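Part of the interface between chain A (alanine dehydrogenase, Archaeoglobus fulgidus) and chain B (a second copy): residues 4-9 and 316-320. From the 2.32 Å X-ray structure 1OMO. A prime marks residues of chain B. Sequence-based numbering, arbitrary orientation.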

# COMPACT_ATOMS: atom_id res chain seq x y z
N LEU A 4 -12.99 -12.64 6.70
CA LEU A 4 -12.64 -13.13 8.04
C LEU A 4 -11.83 -12.04 8.78
O LEU A 4 -10.95 -11.42 8.18
CB LEU A 4 -11.82 -14.42 7.90
CG LEU A 4 -11.39 -15.24 9.11
CD1 LEU A 4 -12.59 -15.93 9.69
CD2 LEU A 4 -10.32 -16.23 8.70
N ILE A 5 -12.16 -11.80 10.04
CA ILE A 5 -11.45 -10.81 10.86
C ILE A 5 -10.67 -11.56 11.94
O ILE A 5 -11.26 -12.34 12.69
CB ILE A 5 -12.44 -9.81 11.53
CG1 ILE A 5 -13.23 -9.08 10.43
CG2 ILE A 5 -11.70 -8.75 12.34
CD1 ILE A 5 -12.35 -8.37 9.39
N LEU A 6 -9.35 -11.37 11.98
CA LEU A 6 -8.51 -12.06 12.97
C LEU A 6 -7.74 -11.10 13.86
O LEU A 6 -7.02 -10.20 13.41
CB LEU A 6 -7.53 -13.01 12.29
CG LEU A 6 -8.09 -14.30 11.67
CD1 LEU A 6 -6.93 -15.03 11.04
CD2 LEU A 6 -8.77 -15.19 12.70
N THR A 7 -7.93 -11.32 15.16
CA THR A 7 -7.31 -10.53 16.21
C THR A 7 -5.89 -11.02 16.53
O THR A 7 -5.53 -12.15 16.20
CB THR A 7 -8.11 -10.67 17.49
OG1 THR A 7 -7.91 -11.97 18.02
CG2 THR A 7 -9.55 -10.63 17.21
N GLN A 8 -5.11 -10.19 17.22
CA GLN A 8 -3.76 -10.63 17.56
C GLN A 8 -3.79 -11.91 18.40
O GLN A 8 -3.04 -12.85 18.13
CB GLN A 8 -3.00 -9.54 18.31
CG GLN A 8 -1.55 -9.92 18.60
CD GLN A 8 -0.86 -8.91 19.47
OE1 GLN A 8 -1.26 -7.74 19.53
NE2 GLN A 8 0.19 -9.34 20.15
N GLU A 9 -4.66 -11.95 19.40
CA GLU A 9 -4.78 -13.12 20.26
C GLU A 9 -5.10 -14.34 19.40
O GLU A 9 -4.53 -15.41 19.61
CB GLU A 9 -5.85 -12.91 21.33
CG GLU A 9 -6.04 -14.08 22.30
CD GLU A 9 -6.49 -13.66 23.72
OE1 GLU A 9 -7.50 -12.92 23.86
OE2 GLU A 9 -5.83 -14.10 24.70
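Chain B 316-320: KIKFF

How do the two backbones run past each other? Chain A arrives as a strand through Leu4, Ile5 and Leu6, passes through Thr7, and enters a helix at Gln8 and Glu9. Chain B is likewise extended at first: Lys316′ and Ile317′ close a strand, with Ile317′ at phi/psi -130/138°. The chain then bends out of that conformation, reaching -65/-28° at Phe319′. The end-to-end directions, taken from CA of Ile5 to CA of Gln8 and from CA of Ile317′ to CA of Phe320′, differ by 25°, so the two segments travel roughly the same way. They come together toward their C-terminal ends, where the CA atoms of Thr7 and Phe319′ are 4.5 Å apart and those of Gln8 and Phe320′ 5.2 Å apart. Within chain B the turn carries a weak backbone hydrogen bond, from Phe319′ N to Ile317′ O at 3.4 Å.

What ties the backbones together? A single hydrogen bond crosses between the stretches, from Gln8 N to Phe319′ O, 2.8 Å long with an angle of 141° at the hydrogen. Gln8 lies at the start of its helix, where a backbone NH has no carbonyl one turn earlier in the helix to receive it; the carbonyl of Phe319′ supplies an acceptor from the other chain. Thr7 just before it holds the N-cap position, with chi1 at 72° (p), and its side chain caps a backbone N just past the stretch. Thr7 also packs against chain B, its CB 3.9 Å from Lys318′ O.

Which side chains fill the space beside the strand of chain A? Ile5 points toward chain B, and its CG2 meets two apolar partners: Ile317′ CD1 at 3.7 Å and Phe319′ CZ at 3.8 Å. Ile317′ points back toward chain A, so the two isoleucines meet directly. The CA-to-CB bond of Phe319′ leaves sideways, but with chi1 at -82° (m) the end of its side chain comes nearer to chain A, and this residue has the largest area covered by the opposing stretch, 73 Å². At the edge of its ring, near the ring plane, lies Leu6 O, 3.4 Å from Phe319′ CD2. Leu6 therefore contributes to the contact through its backbone, while its side chain points away.

How does the contact end around Gln8 and Phe320′? Gln8 points toward chain B in an extended form, both chi1 and chi2 being t, which carries its OE1 to 3.5 Å from Phe320′ CA and 3.7 Å from Phe320′ CB. This oxygen sits at the edge of the Phe320′ ring, near its plane. Phe320′ itself points away overall, so its CA and CB, rather than the far end of the ring, lie against the glutamine. The other terminal atom of the amide, Gln8 NE2, is hydrogen-bonded elsewhere in the structure.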

# COMPACT_ATOMS: atom_id res chain seq x y z
N LYS B 316 -17.02 -2.87 16.17
CA LYS B 316 -15.64 -2.69 16.60
C LYS B 316 -14.89 -4.00 16.83
O LYS B 316 -15.48 -5.00 17.26
CB LYS B 316 -15.56 -1.87 17.90
CG LYS B 316 -15.88 -0.38 17.72
CD LYS B 316 -17.36 -0.12 17.98
CE LYS B 316 -17.59 0.53 19.35
NZ LYS B 316 -17.12 1.95 19.36
N ILE B 317 -13.59 -3.95 16.54
CA ILE B 317 -12.67 -5.05 16.72
C ILE B 317 -11.43 -4.58 17.50
O ILE B 317 -10.90 -3.51 17.26
CB ILE B 317 -12.12 -5.64 15.34
CG1 ILE B 317 -13.25 -6.11 14.41
CG2 ILE B 317 -11.18 -6.82 15.64
CD1 ILE B 317 -13.94 -7.36 14.90
N LYS B 318 -10.96 -5.39 18.43
CA LYS B 318 -9.75 -5.03 19.15
C LYS B 318 -8.65 -5.88 18.50
O LYS B 318 -8.41 -7.01 18.91
CB LYS B 318 -9.87 -5.36 20.66
CG LYS B 318 -8.49 -5.40 21.34
CD LYS B 318 -8.54 -5.81 22.78
CE LYS B 318 -8.54 -4.57 23.65
NZ LYS B 318 -8.56 -4.90 25.08
N PHE B 319 -8.00 -5.34 17.48
CA PHE B 319 -6.96 -6.08 16.78
C PHE B 319 -5.72 -6.41 17.58
O PHE B 319 -5.04 -7.39 17.28
CB PHE B 319 -6.50 -5.33 15.51
CG PHE B 319 -7.39 -5.56 14.33
CD1 PHE B 319 -8.22 -4.55 13.87
CD2 PHE B 319 -7.42 -6.79 13.69
CE1 PHE B 319 -9.08 -4.78 12.81
CE2 PHE B 319 -8.27 -7.03 12.62
CZ PHE B 319 -9.10 -6.03 12.18
N PHE B 320 -5.41 -5.59 18.57
CA PHE B 320 -4.20 -5.81 19.33
C PHE B 320 -4.38 -6.07 20.82
O PHE B 320 -5.52 -5.91 21.31
CB PHE B 320 -3.29 -4.62 19.11
CG PHE B 320 -3.38 -4.06 17.71
CD1 PHE B 320 -4.04 -2.84 17.47
CD2 PHE B 320 -2.79 -4.73 16.64
CE1 PHE B 320 -4.09 -2.30 16.19
CE2 PHE B 320 -2.84 -4.20 15.35
CZ PHE B 320 -3.49 -2.98 15.12